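Local coordinates for protein arylamine n-acetyltransferase NAT (Mycobacterium tuberculosis, PDB 4BGF) that probably transfers the acetyl group of acetyl-coenzyme A to arylamine nitrogens, as the arylamine N-acetyltransferases do, through an acyl-enzyme on a cysteine, at residues 6-9 against 10-14; 183-186 against 187-190; 24-27 against 28-32; 40-44 against 45-49. All coordinates share one frame; numbering follows the deposited sequence.

Contact 1 (6-9 against 10-14); sequences TAYF and DRINY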
ATOM      1  N   THR A   6      14.086  -7.574 -13.814  1.00 48.39           N
ATOM      2  CA  THR A   6      13.897  -9.010 -14.013  1.00 36.85           C
ATOM      3  C   THR A   6      13.470  -9.690 -12.717  1.00 40.98           C
ATOM      4  O   THR A   6      12.612 -10.569 -12.712  1.00 40.52           O
ATOM      5  CB  THR A   6      15.203  -9.607 -14.474  1.00 39.65           C
ATOM      6  OG1 THR A   6      15.573  -8.982 -15.705  1.00 56.93           O
ATOM      7  CG2 THR A   6      15.102 -11.107 -14.680  1.00 42.35           C
ATOM      8  N   ALA A   7      14.033  -9.235 -11.606  1.00 37.93           N
ATOM      9  CA  ALA A   7      13.815  -9.895 -10.338  1.00 33.20           C
ATOM     10  C   ALA A   7      12.493  -9.475  -9.743  1.00 30.78           C
ATOM     11  O   ALA A   7      11.848 -10.247  -9.050  1.00 30.42           O
ATOM     12  CB  ALA A   7      14.921  -9.583  -9.403  1.00 32.99           C
ATOM     13  N   TYR A   8      12.106  -8.247 -10.029  1.00 29.36           N
ATOM     14  CA  TYR A   8      10.854  -7.695  -9.552  1.00 27.28           C
ATOM     15  C   TYR A   8       9.721  -8.305 -10.347  1.00 27.98           C
ATOM     16  O   TYR A   8       8.662  -8.614  -9.809  1.00 50.25           O
ATOM     17  CB  TYR A   8      10.869  -6.165  -9.705  1.00 25.96           C
ATOM     18  CG  TYR A   8       9.509  -5.548  -9.518  1.00 28.60           C
ATOM     19  CD1 TYR A   8       9.028  -5.254  -8.244  1.00 22.59           C
ATOM     20  CD2 TYR A   8       8.697  -5.279 -10.613  1.00 25.74           C
ATOM     21  CE1 TYR A   8       7.793  -4.709  -8.062  1.00 21.40           C
ATOM     22  CE2 TYR A   8       7.453  -4.732 -10.451  1.00 23.65           C
ATOM     23  CZ  TYR A   8       6.991  -4.451  -9.170  1.00 28.67           C
ATOM     24  OH  TYR A   8       5.726  -3.901  -9.001  1.00 25.67           O
ATOM     25  N   PHE A   9       9.944  -8.499 -11.642  1.00 41.23           N
ATOM     26  CA  PHE A   9       8.946  -9.131 -12.493  1.00 39.45           C
ATOM     27  C   PHE A   9       8.733 -10.599 -12.153  1.00 38.05           C
ATOM     28  O   PHE A   9       7.613 -11.078 -12.230  1.00 38.47           O
ATOM     29  CB  PHE A   9       9.326  -9.005 -13.962  1.00 36.80           C
ATOM     30  CG  PHE A   9       9.168  -7.622 -14.522  1.00 32.18           C
ATOM     31  CD1 PHE A   9       8.348  -6.676 -13.925  1.00 29.97           C
ATOM     32  CD2 PHE A   9       9.867  -7.266 -15.662  1.00 44.24           C
ATOM     33  CE1 PHE A   9       8.217  -5.405 -14.459  1.00 29.51           C
ATOM     34  CE2 PHE A   9       9.746  -6.000 -16.207  1.00 39.65           C
ATOM     35  CZ  PHE A   9       8.921  -5.063 -15.602  1.00 35.75           C
ATOM     36  N   ASP A  10       9.788 -11.310 -11.767  1.00 38.24           N
ATOM     37  CA  ASP A  10       9.652 -12.723 -11.422  1.00 42.47           C
ATOM     38  C   ASP A  10       9.204 -12.921  -9.965  1.00 40.24           C
ATOM     39  O   ASP A  10       8.824 -14.014  -9.580  1.00 46.37           O
ATOM     40  CB  ASP A  10      10.941 -13.502 -11.729  1.00 47.39           C
ATOM     41  CG  ASP A  10      11.121 -13.794 -13.232  1.00 50.74           C
ATOM     42  OD1 ASP A  10      11.366 -12.839 -14.012  1.00 49.14           O
ATOM     43  OD2 ASP A  10      11.025 -14.981 -13.629  1.00 54.46           O
ATOM     44  N   ARG A  11       9.226 -11.862  -9.174  1.00 30.62           N
ATOM     45  CA  ARG A  11       8.680 -11.886  -7.818  1.00 35.88           C
ATOM     46  C   ARG A  11       7.167 -11.868  -7.903  1.00 37.54           C
ATOM     47  O   ARG A  11       6.484 -12.692  -7.310  1.00 36.37           O
ATOM     48  CB  ARG A  11       9.157 -10.651  -7.043  1.00 27.06           C
ATOM     49  CG  ARG A  11       8.346 -10.265  -5.817  1.00 25.16           C
ATOM     50  CD  ARG A  11       8.850 -10.929  -4.542  1.00 32.97           C
ATOM     51  NE  ARG A  11       8.363 -10.242  -3.349  1.00 31.74           N
ATOM     52  CZ  ARG A  11       7.407 -10.692  -2.537  1.00 32.93           C
ATOM     53  NH1 ARG A  11       6.803 -11.852  -2.761  1.00 27.05           N
ATOM     54  NH2 ARG A  11       7.062  -9.961  -1.476  1.00 34.51           N
ATOM     55  N   ILE A  12       6.661 -10.893  -8.642  1.00 35.86           N
ATOM     56  CA  ILE A  12       5.232 -10.726  -8.848  1.00 34.45           C
ATOM     57  C   ILE A  12       4.758 -11.535 -10.063  1.00 36.85           C
ATOM     58  O   ILE A  12       3.576 -11.542 -10.372  1.00 37.12           O
ATOM     59  CB  ILE A  12       4.860  -9.213  -9.001  1.00 30.00           C
ATOM     60  CG1 ILE A  12       5.262  -8.652 -10.378  1.00 27.64           C
ATOM     61  CG2 ILE A  12       5.505  -8.413  -7.878  1.00 23.71           C
ATOM     62  CD1 ILE A  12       4.894  -7.206 -10.581  1.00 25.10           C
ATOM     63  N   ASN A  13       5.684 -12.230 -10.722  1.00 40.00           N
ATOM     64  CA  ASN A  13       5.381 -13.067 -11.880  1.00 44.51           C
ATOM     65  C   ASN A  13       4.671 -12.255 -12.958  1.00 46.35           C
ATOM     66  O   ASN A  13       3.564 -12.583 -13.390  1.00 47.79           O
ATOM     67  CB  ASN A  13       4.544 -14.281 -11.456  1.00 49.42           C
ATOM     68  CG  ASN A  13       4.644 -15.448 -12.431  1.00 56.64           C
ATOM     69  OD1 ASN A  13       5.475 -15.463 -13.350  1.00 58.06           O
ATOM     70  ND2 ASN A  13       3.793 -16.452 -12.216  1.00 60.38           N
ATOM     71  N   TYR A  14       5.311 -11.175 -13.380  1.00 44.56           N
ATOM     72  CA  TYR A  14       4.760 -10.351 -14.425  1.00 41.96           C
ATOM     73  C   TYR A  14       5.275 -10.827 -15.764  1.00 43.95           C
ATOM     74  O   TYR A  14       6.476 -10.871 -16.006  1.00 36.67           O
ATOM     75  CB  TYR A  14       5.102  -8.878 -14.207  1.00 37.22           C
ATOM     76  CG  TYR A  14       4.593  -7.989 -15.306  1.00 31.85           C
ATOM     77  CD1 TYR A  14       3.257  -7.658 -15.396  1.00 32.25           C
ATOM     78  CD2 TYR A  14       5.450  -7.498 -16.254  1.00 33.00           C
ATOM     79  CE1 TYR A  14       2.798  -6.849 -16.397  1.00 32.68           C
ATOM     80  CE2 TYR A  14       5.006  -6.709 -17.270  1.00 35.56           C
ATOM     81  CZ  TYR A  14       3.683  -6.372 -17.335  1.00 34.47           C
ATOM     82  OH  TYR A  14       3.267  -5.571 -18.377  1.00 34.35           O
TER

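Contact 2 (183-186 against 187-190); sequences TRPQ and IDLK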
ATOM      1  N   THR A 183       5.051  17.986  -5.353  1.00 25.17           N
ATOM      2  CA  THR A 183       6.068  16.957  -5.453  1.00 26.39           C
ATOM      3  C   THR A 183       6.898  16.926  -4.164  1.00 27.62           C
ATOM      4  O   THR A 183       7.400  17.962  -3.753  1.00 34.31           O
ATOM      5  CB  THR A 183       6.957  17.296  -6.642  1.00 31.73           C
ATOM      6  OG1 THR A 183       6.146  17.430  -7.821  1.00 33.62           O
ATOM      7  CG2 THR A 183       7.995  16.241  -6.855  1.00 34.70           C
ATOM      8  N   ARG A 184       7.017  15.774  -3.505  1.00 26.67           N
ATOM      9  CA  ARG A 184       7.744  15.700  -2.243  1.00 17.56           C
ATOM     10  C   ARG A 184       9.063  15.025  -2.476  1.00 17.41           C
ATOM     11  O   ARG A 184       9.104  13.952  -3.062  1.00 24.35           O
ATOM     12  CB  ARG A 184       6.977  14.951  -1.185  1.00 22.09           C
ATOM     13  CG  ARG A 184       5.580  15.466  -0.983  1.00 21.73           C
ATOM     14  CD  ARG A 184       5.518  16.898  -0.463  1.00 24.74           C
ATOM     15  NE  ARG A 184       4.126  17.247  -0.203  1.00 30.91           N
ATOM     16  CZ  ARG A 184       3.721  18.363   0.399  1.00 35.37           C
ATOM     17  NH1 ARG A 184       4.612  19.271   0.801  1.00 37.44           N
ATOM     18  NH2 ARG A 184       2.418  18.571   0.604  1.00 31.52           N
ATOM     19  N   PRO A 185      10.151  15.658  -2.024  1.00 18.01           N
ATOM     20  CA  PRO A 185      11.501  15.154  -2.232  1.00 21.55           C
ATOM     21  C   PRO A 185      11.778  13.970  -1.328  1.00 23.47           C
ATOM     22  O   PRO A 185      11.025  13.802  -0.374  1.00 22.36           O
ATOM     23  CB  PRO A 185      12.383  16.344  -1.877  1.00 24.67           C
ATOM     24  CG  PRO A 185      11.597  17.110  -0.912  1.00 25.46           C
ATOM     25  CD  PRO A 185      10.151  16.905  -1.246  1.00 18.71           C
ATOM     26  N   GLN A 186      12.803  13.170  -1.612  1.00 19.27           N
ATOM     27  CA  GLN A 186      12.997  11.937  -0.878  1.00 16.96           C
ATOM     28  C   GLN A 186      13.148  12.218   0.620  1.00 16.85           C
ATOM     29  O   GLN A 186      12.673  11.456   1.459  1.00 29.03           O
ATOM     30  CB  GLN A 186      14.218  11.186  -1.415  1.00 22.41           C
ATOM     31  CG  GLN A 186      13.991  10.543  -2.746  1.00 27.25           C
ATOM     32  CD  GLN A 186      12.945   9.470  -2.639  1.00 33.23           C
ATOM     33  OE1 GLN A 186      12.999   8.669  -1.720  1.00 36.31           O
ATOM     34  NE2 GLN A 186      11.959   9.474  -3.537  1.00 29.87           N
ATOM     35  N   ILE A 187      13.777  13.331   0.945  1.00 23.63           N
ATOM     36  CA  ILE A 187      14.125  13.592   2.315  1.00 21.67           C
ATOM     37  C   ILE A 187      12.844  13.735   3.147  1.00 23.24           C
ATOM     38  O   ILE A 187      12.760  13.196   4.245  1.00 24.68           O
ATOM     39  CB  ILE A 187      15.129  14.753   2.452  1.00 19.39           C
ATOM     40  CG1 ILE A 187      15.440  15.065   3.906  1.00 19.90           C
ATOM     41  CG2 ILE A 187      14.631  16.002   1.797  1.00 27.67           C
ATOM     42  CD1 ILE A 187      16.131  13.983   4.622  1.00 19.93           C
ATOM     43  N   ASP A 188      11.823  14.388   2.604  1.00 23.83           N
ATOM     44  CA  ASP A 188      10.619  14.614   3.360  1.00 16.75           C
ATOM     45  C   ASP A 188       9.802  13.338   3.564  1.00 18.41           C
ATOM     46  O   ASP A 188       9.108  13.207   4.567  1.00 25.99           O
ATOM     47  CB  ASP A 188       9.751  15.694   2.735  1.00 17.18           C
ATOM     48  CG  ASP A 188      10.417  17.071   2.671  1.00 18.46           C
ATOM     49  OD1 ASP A 188      11.423  17.378   3.355  1.00 27.50           O
ATOM     50  OD2 ASP A 188       9.882  17.889   1.923  1.00 28.46           O
ATOM     51  N   LEU A 189       9.838  12.419   2.609  1.00 18.08           N
ATOM     52  CA  LEU A 189       9.234  11.104   2.770  1.00 15.19           C
ATOM     53  C   LEU A 189       9.990  10.292   3.832  1.00 16.23           C
ATOM     54  O   LEU A 189       9.409   9.533   4.568  1.00 14.85           O
ATOM     55  CB  LEU A 189       9.287  10.372   1.431  1.00 14.18           C
ATOM     56  CG  LEU A 189       8.734  11.167   0.268  1.00 14.48           C
ATOM     57  CD1 LEU A 189       8.932  10.296  -0.897  1.00 21.54           C
ATOM     58  CD2 LEU A 189       7.275  11.482   0.432  1.00 16.60           C
ATOM     59  N   LYS A 190      11.306  10.458   3.893  1.00 21.20           N
ATOM     60  CA  LYS A 190      12.112   9.836   4.934  1.00 20.06           C
ATOM     61  C   LYS A 190      11.702  10.330   6.333  1.00 22.43           C
ATOM     62  O   LYS A 190      11.597   9.544   7.266  1.00 26.12           O
ATOM     63  CB  LYS A 190      13.571  10.143   4.681  1.00 16.36           C
ATOM     64  CG  LYS A 190      14.540   9.470   5.606  1.00 17.15           C
ATOM     65  CD  LYS A 190      16.001   9.802   5.269  1.00 18.31           C
ATOM     66  CE  LYS A 190      16.968   9.106   6.189  1.00 25.17           C
ATOM     67  NZ  LYS A 190      16.649   9.383   7.559  1.00 27.54           N
TER

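Contact 3 (24-27 against 28-32); sequences VLQD and LVTVH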
ATOM      1  N   VAL A  24      -0.063  -1.482 -19.378  1.00 43.33           N
ATOM      2  CA  VAL A  24       1.011  -1.976 -18.564  1.00 40.30           C
ATOM      3  C   VAL A  24       0.904  -1.372 -17.142  1.00 35.80           C
ATOM      4  O   VAL A  24       1.217  -2.032 -16.164  1.00 36.36           O
ATOM      5  CB  VAL A  24       2.341  -1.667 -19.240  1.00 40.12           C
ATOM      6  CG1 VAL A  24       3.487  -1.962 -18.321  1.00 31.80           C
ATOM      7  CG2 VAL A  24       2.447  -2.494 -20.492  1.00 35.92           C
ATOM      8  N   LEU A  25       0.434  -0.141 -17.022  1.00 29.20           N
ATOM      9  CA  LEU A  25       0.335   0.458 -15.714  1.00 31.16           C
ATOM     10  C   LEU A  25      -0.752  -0.285 -14.928  1.00 30.74           C
ATOM     11  O   LEU A  25      -0.576  -0.614 -13.766  1.00 25.04           O
ATOM     12  CB  LEU A  25       0.057   1.965 -15.809  1.00 27.41           C
ATOM     13  CG  LEU A  25      -0.050   2.731 -14.487  1.00 26.33           C
ATOM     14  CD1 LEU A  25       1.283   2.797 -13.749  1.00 24.50           C
ATOM     15  CD2 LEU A  25      -0.620   4.108 -14.725  1.00 25.34           C
ATOM     16  N   GLN A  26      -1.863  -0.574 -15.588  1.00 32.91           N
ATOM     17  CA  GLN A  26      -2.959  -1.295 -14.955  1.00 33.70           C
ATOM     18  C   GLN A  26      -2.536  -2.719 -14.523  1.00 34.65           C
ATOM     19  O   GLN A  26      -2.826  -3.139 -13.406  1.00 31.33           O
ATOM     20  CB  GLN A  26      -4.168  -1.318 -15.911  1.00 34.07           C
ATOM     21  CG  GLN A  26      -5.270  -2.335 -15.610  1.00 34.82           C
ATOM     22  CD  GLN A  26      -6.143  -1.967 -14.432  1.00 32.84           C
ATOM     23  OE1 GLN A  26      -7.242  -1.464 -14.589  1.00 39.87           O
ATOM     24  NE2 GLN A  26      -5.662  -2.240 -13.250  1.00 30.05           N
ATOM     25  N   ASP A  27      -1.843  -3.447 -15.401  1.00 36.27           N
ATOM     26  CA  ASP A  27      -1.427  -4.829 -15.134  1.00 37.60           C
ATOM     27  C   ASP A  27      -0.394  -4.953 -14.015  1.00 35.21           C
ATOM     28  O   ASP A  27      -0.369  -5.933 -13.255  1.00 27.36           O
ATOM     29  CB  ASP A  27      -0.852  -5.473 -16.406  1.00 31.58           C
ATOM     30  CG  ASP A  27      -1.890  -5.625 -17.512  1.00 57.11           C
ATOM     31  OD1 ASP A  27      -3.066  -5.250 -17.296  1.00 56.84           O
ATOM     32  OD2 ASP A  27      -1.526  -6.130 -18.598  1.00 35.84           O
ATOM     33  N   LEU A  28       0.497  -3.980 -13.953  1.00 37.05           N
ATOM     34  CA  LEU A  28       1.532  -4.022 -12.956  1.00 32.36           C
ATOM     35  C   LEU A  28       0.940  -3.810 -11.600  1.00 29.64           C
ATOM     36  O   LEU A  28       1.313  -4.493 -10.666  1.00 26.71           O
ATOM     37  CB  LEU A  28       2.576  -2.975 -13.232  1.00 29.85           C
ATOM     38  CG  LEU A  28       3.561  -3.371 -14.305  1.00 28.49           C
ATOM     39  CD1 LEU A  28       4.390  -2.164 -14.583  1.00 27.81           C
ATOM     40  CD2 LEU A  28       4.430  -4.532 -13.844  1.00 26.79           C
ATOM     41  N   VAL A  29       0.012  -2.860 -11.514  1.00 29.72           N
ATOM     42  CA  VAL A  29      -0.700  -2.568 -10.286  1.00 21.89           C
ATOM     43  C   VAL A  29      -1.465  -3.800  -9.769  1.00 27.48           C
ATOM     44  O   VAL A  29      -1.374  -4.130  -8.594  1.00 26.69           O
ATOM     45  CB  VAL A  29      -1.653  -1.353 -10.471  1.00 24.37           C
ATOM     46  CG1 VAL A  29      -2.713  -1.296  -9.393  1.00 23.49           C
ATOM     47  CG2 VAL A  29      -0.863  -0.020 -10.427  1.00 21.05           C
ATOM     48  N   THR A  30      -2.224  -4.464 -10.642  1.00 32.44           N
ATOM     49  CA  THR A  30      -2.988  -5.660 -10.267  1.00 31.28           C
ATOM     50  C   THR A  30      -2.109  -6.779  -9.713  1.00 26.08           C
ATOM     51  O   THR A  30      -2.373  -7.302  -8.659  1.00 24.55           O
ATOM     52  CB  THR A  30      -3.710  -6.237 -11.474  1.00 38.37           C
ATOM     53  OG1 THR A  30      -2.734  -6.513 -12.474  1.00 49.15           O
ATOM     54  CG2 THR A  30      -4.722  -5.267 -12.053  1.00 37.03           C
ATOM     55  N   VAL A  31      -1.064  -7.147 -10.447  1.00 28.12           N
ATOM     56  CA  VAL A  31      -0.158  -8.211 -10.036  1.00 25.48           C
ATOM     57  C   VAL A  31       0.733  -7.865  -8.821  1.00 31.37           C
ATOM     58  O   VAL A  31       1.091  -8.735  -8.044  1.00 34.33           O
ATOM     59  CB  VAL A  31       0.718  -8.612 -11.228  1.00 42.87           C
ATOM     60  CG1 VAL A  31       1.526  -9.816 -10.907  1.00 46.36           C
ATOM     61  CG2 VAL A  31      -0.137  -8.952 -12.414  1.00 43.97           C
ATOM     62  N   HIS A  32       1.111  -6.597  -8.689  1.00 30.32           N
ATOM     63  CA  HIS A  32       1.843  -6.091  -7.537  1.00 26.07           C
ATOM     64  C   HIS A  32       0.989  -6.276  -6.311  1.00 26.52           C
ATOM     65  O   HIS A  32       1.406  -6.896  -5.348  1.00 27.88           O
ATOM     66  CB  HIS A  32       2.157  -4.595  -7.742  1.00 28.41           C
ATOM     67  CG  HIS A  32       2.878  -3.945  -6.594  1.00 29.01           C
ATOM     68  ND1 HIS A  32       4.209  -3.588  -6.661  1.00 26.05           N
ATOM     69  CD2 HIS A  32       2.451  -3.559  -5.363  1.00 26.32           C
ATOM     70  CE1 HIS A  32       4.573  -3.035  -5.521  1.00 23.18           C
ATOM     71  NE2 HIS A  32       3.525  -3.007  -4.717  1.00 21.71           N
TER

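Contact 4 (40-44 against 45-49); sequences NLDPL and LGVPV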
ATOM      1  N   ASN A  40       3.514  -4.401   8.415  1.00 27.07           N
ATOM      2  CA  ASN A  40       4.300  -3.434   9.179  1.00 24.89           C
ATOM      3  C   ASN A  40       5.139  -4.162  10.181  1.00 20.41           C
ATOM      4  O   ASN A  40       5.431  -3.629  11.235  1.00 21.80           O
ATOM      5  CB  ASN A  40       3.384  -2.488   9.953  1.00 26.64           C
ATOM      6  CG  ASN A  40       2.539  -3.222  10.992  1.00 22.29           C
ATOM      7  OD1 ASN A  40       2.151  -4.355  10.781  1.00 20.80           O
ATOM      8  ND2 ASN A  40       2.286  -2.584  12.120  1.00 21.69           N
ATOM      9  N   LEU A  41       5.524  -5.384   9.847  1.00 19.71           N
ATOM     10  CA  LEU A  41       6.233  -6.226  10.788  1.00 21.59           C
ATOM     11  C   LEU A  41       7.536  -5.643  11.259  1.00 23.55           C
ATOM     12  O   LEU A  41       7.857  -5.778  12.432  1.00 28.45           O
ATOM     13  CB  LEU A  41       6.490  -7.606  10.218  1.00 19.85           C
ATOM     14  CG  LEU A  41       5.253  -8.449   9.934  1.00 20.15           C
ATOM     15  CD1 LEU A  41       5.657  -9.731   9.306  1.00 24.14           C
ATOM     16  CD2 LEU A  41       4.553  -8.715  11.235  1.00 26.92           C
ATOM     17  N   ASP A  42       8.279  -4.994  10.364  1.00 25.12           N
ATOM     18  CA  ASP A  42       9.484  -4.237  10.752  1.00 20.18           C
ATOM     19  C   ASP A  42       9.191  -3.152  11.791  1.00 20.87           C
ATOM     20  O   ASP A  42       9.632  -3.281  12.904  1.00 24.19           O
ATOM     21  CB  ASP A  42      10.221  -3.634   9.548  1.00 22.65           C
ATOM     22  CG  ASP A  42      11.296  -4.556   8.983  1.00 22.58           C
ATOM     23  OD1 ASP A  42      11.271  -5.765   9.269  1.00 25.11           O
ATOM     24  OD2 ASP A  42      12.164  -4.047   8.242  1.00 26.40           O
ATOM     25  N   PRO A  43       8.440  -2.098  11.452  1.00 20.89           N
ATOM     26  CA  PRO A  43       8.169  -1.128  12.517  1.00 18.83           C
ATOM     27  C   PRO A  43       7.610  -1.708  13.850  1.00 30.29           C
ATOM     28  O   PRO A  43       7.965  -1.244  14.939  1.00 27.76           O
ATOM     29  CB  PRO A  43       7.130  -0.223  11.869  1.00 19.20           C
ATOM     30  CG  PRO A  43       7.420  -0.295  10.432  1.00 15.76           C
ATOM     31  CD  PRO A  43       7.920  -1.637  10.157  1.00 19.56           C
ATOM     32  N   LEU A  44       6.742  -2.708  13.766  1.00 27.67           N
ATOM     33  CA  LEU A  44       6.202  -3.355  14.963  1.00 26.27           C
ATOM     34  C   LEU A  44       7.290  -3.922  15.898  1.00 28.95           C
ATOM     35  O   LEU A  44       7.243  -3.722  17.110  1.00 38.48           O
ATOM     36  CB  LEU A  44       5.256  -4.479  14.538  1.00 26.63           C
ATOM     37  CG  LEU A  44       4.356  -5.051  15.617  1.00 30.69           C
ATOM     38  CD1 LEU A  44       3.469  -3.985  16.242  1.00 33.34           C
ATOM     39  CD2 LEU A  44       3.532  -6.160  15.027  1.00 34.00           C
ATOM     40  N   LEU A  45       8.261  -4.621  15.321  1.00 28.27           N
ATOM     41  CA  LEU A  45       9.370  -5.234  16.050  1.00 23.47           C
ATOM     42  C   LEU A  45      10.591  -4.347  16.257  1.00 23.73           C
ATOM     43  O   LEU A  45      11.653  -4.852  16.559  1.00 26.00           O
ATOM     44  CB  LEU A  45       9.840  -6.483  15.312  1.00 38.90           C
ATOM     45  CG  LEU A  45       8.781  -7.554  15.054  1.00 39.52           C
ATOM     46  CD1 LEU A  45       9.372  -8.672  14.234  1.00 40.83           C
ATOM     47  CD2 LEU A  45       8.268  -8.106  16.325  1.00 38.99           C
ATOM     48  N   GLY A  46      10.426  -3.038  16.107  1.00 27.16           N
ATOM     49  CA  GLY A  46      11.442  -2.056  16.431  1.00 27.64           C
ATOM     50  C   GLY A  46      12.512  -1.827  15.379  1.00 25.90           C
ATOM     51  O   GLY A  46      13.641  -1.446  15.702  1.00 27.04           O
ATOM     52  N   VAL A  47      12.144  -2.079  14.131  1.00 23.02           N
ATOM     53  CA  VAL A  47      13.029  -1.975  12.999  1.00 21.15           C
ATOM     54  C   VAL A  47      12.516  -0.880  12.087  1.00 23.16           C
ATOM     55  O   VAL A  47      11.747  -1.155  11.190  1.00 32.54           O
ATOM     56  CB  VAL A  47      13.079  -3.308  12.210  1.00 21.41           C
ATOM     57  CG1 VAL A  47      13.990  -3.222  10.976  1.00 27.89           C
ATOM     58  CG2 VAL A  47      13.523  -4.449  13.086  1.00 23.17           C
ATOM     59  N   PRO A  48      12.958   0.363  12.283  1.00 23.90           N
ATOM     60  CA  PRO A  48      12.366   1.469  11.502  1.00 24.89           C
ATOM     61  C   PRO A  48      12.403   1.300   9.977  1.00 23.52           C
ATOM     62  O   PRO A  48      13.000   0.383   9.436  1.00 26.73           O
ATOM     63  CB  PRO A  48      13.198   2.690  11.937  1.00 25.71           C
ATOM     64  CG  PRO A  48      13.717   2.316  13.304  1.00 24.78           C
ATOM     65  CD  PRO A  48      14.002   0.839  13.201  1.00 24.19           C
ATOM     66  N   VAL A  49      11.691   2.176   9.289  1.00 23.66           N
ATOM     67  CA  VAL A  49      11.783   2.268   7.850  1.00 21.96           C
ATOM     68  C   VAL A  49      12.287   3.666   7.575  1.00 25.05           C
ATOM     69  O   VAL A  49      11.517   4.606   7.623  1.00 30.37           O
ATOM     70  CB  VAL A  49      10.425   2.023   7.157  1.00 21.42           C
ATOM     71  CG1 VAL A  49      10.518   2.274   5.683  1.00 21.07           C
ATOM     72  CG2 VAL A  49       9.962   0.606   7.377  1.00 22.77           C
TER

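Contact 1 (6-9 against 10-14)
Y8 packs on I12, and F9 on Y14, in a local contact at the C-terminal end of helix 5-11, in the N-terminal helical part of the chain. I12 N bonds Y8 O at 3.2 Å, nearly straight at 172°, whereas the bonds that R11 N makes to A7 O and Y8 O are weak. Outside the backbone, I12 CD1 sits obliquely on the Y8 ring, 3.6 Å from CE2. The Y8 hydroxyl itself is hydrogen-bonded to H32 ND1, and its ring is covered by L76, M77 and V80 of helix 70-83. F9 and Y14 run side by side: Y14 CD2 lies 3.8 Å above one face of the F9 ring, offset toward its rim, with the two planes at 46°. F9 reaches this place with CG anti to its carbonyl carbon (chi1 -73°), while the Y14 ring also leans on V24 and L28, and its OH bonds A17 O. The backbone sets Y14 beside F9: N13 takes a positive phi, and Y14 N donates to F9 O at 2.6 Å. This bond across five residues, wrapped round a residue in left-handed conformation, is a recognised way for an alpha-helix to end.

Contact 2 (183-186 against 187-190)
P185 and D188 meet at the start of helix 186-198, where the chain leaves a surface loop after strand 173-179. P185 holds the N-cap position, and D188 sits three residues further on, in the first turn. With CG anti to the carbonyl carbon (chi1 -62°), the carboxylate of D188 swings back toward the proline ring and crosses it obliquely. Its OD2 comes to 3.3 Å from P185 CD and 3.4 Å from P185 CG. L189 turns inward instead. Its CD2 branch reaches R184 CB at 3.8 Å, and its CG packs 3.6 Å from P185 O. CD1 of the same leucine lies 4.1 Å from NE2 of Q186, whose chain is folded at chi2 (-64°). This buried leucine also touches F71, L52 and R90, joining the helix start to helix 70-83 and strand 87-95. K190 is extended up to its last torsion, its N bonding Q186 O at 3.0 Å. By contrast, P185 O receives only weak bonds from D188 N and L189 N. The R184 guanidinium stays 5.6 Å away, NH1 to D188 OD2, too far for a salt bridge. D188 puts an acidic group in the first turn, where the helix N terminus would probably favour its negative charge.

Contact 3 (24-27 against 28-32)
The Q26 amide meets the T30 methyl within helix 22-35: T30 CG2 lies to one side of the amide plane, 3.4 Å from NE2. The amide is held by partners beyond the helix, with OE1 taking a hydrogen bond from S137 OG and NE2 giving one to T136 O, which fixes its rotation. A bend at chi2 (74°) turns the Q26 chain along the helix, and the two side chains cross at about a right angle. The imidazole of H32 leads away from residues 24-27; its NE2 is hydrogen-bonded to ND1 of H73, and the two rings meet with their planes at about 60°. T30 also reaches back to the backbone. Its OG1 stands between the backbone N and the carbonyl carbon (chi1 57°), from where it donates to D27 O at 2.6 Å. V31 N gives D27 O the regular helical bond at 3.1 Å, coming from the same face of the carbonyl, so one oxygen is gripped by two donors. This is the familiar intrahelical hydroxyl-to-carbonyl bond of threonine, here added to an otherwise ordinary run of i to i-4 bonds: T30 N to Q26 O, V29 N to L25 O and L28 N to V24 O. On the inward side, V24 and L28 lie side by side and point the same way, CG1 to CD1 3.9 Å. L25 packs on L81 of helix 70-83, and L25 and V29 both rest on V126 of strand 124-126, V29 lying near, without touching, the residues of the probable Cys-His-Asp triad.

Contact 4 (40-44 against 45-49)
A Schellman motif ends the short helix 41-44, with V47 and G46 turning back onto D42 and P43. V47 N donates to D42 O at 3.0 Å, the longer of the motif's two reaches along the chain. Within it, G46 N gives a hydrogen bond to P43 O at 3.3 Å, approaching from well above the carbonyl plane rather than along a lone pair. G46 is the C-prime residue and has the positive phi (82°) that reverses the chain. Just before it, L45 N still makes a helical bond to L41 O at 3.1 Å. The L45 side chain folds back over the same carbonyl, its CG 3.3 Å from L41 O, while its outer part touches I260 and, on helix 263-270, L266 and R269. Schellman turns often carry an apolar contact beside their backbone bonds. Here V47 instead lies against a carboxylate: its CG1, anti to its own backbone N (chi1 179°), comes to 3.4 Å from D42 OD2. That carboxylate has its own partner: D42 OD1 forms a salt bridge with R66 NH2. The apolar pair comes further along the returning chain, where V49 CG2 packs obliquely on the P43 ring, 4.1 Å from CG. Helix 186-198 backs this part of the loop, with V49 N bonded to S197 OG and V49 O to S193 OG, P43 touching S197, and P48 resting against W194, S197 and T198.

Overall arrangement
All four contacts are local, so each closes only a turn; along the chain they come in series, none nesting in or crossing another. Contact 1 ends helix 5-11, and the chain then enters helix 22-35, where contact 3 lies. These two touch directly, with centres about 12 Å apart; Y14 CD1 packs 3.7 Å from L28 CD2. Contact 4 follows at the end of helix 41-44, on the opposite side of the chain's centre from contact 3. Contact 2 comes much later, at the start of helix 186-198. Its nearest atoms are about 5 Å from contact 4, whose loop leans on that same helix.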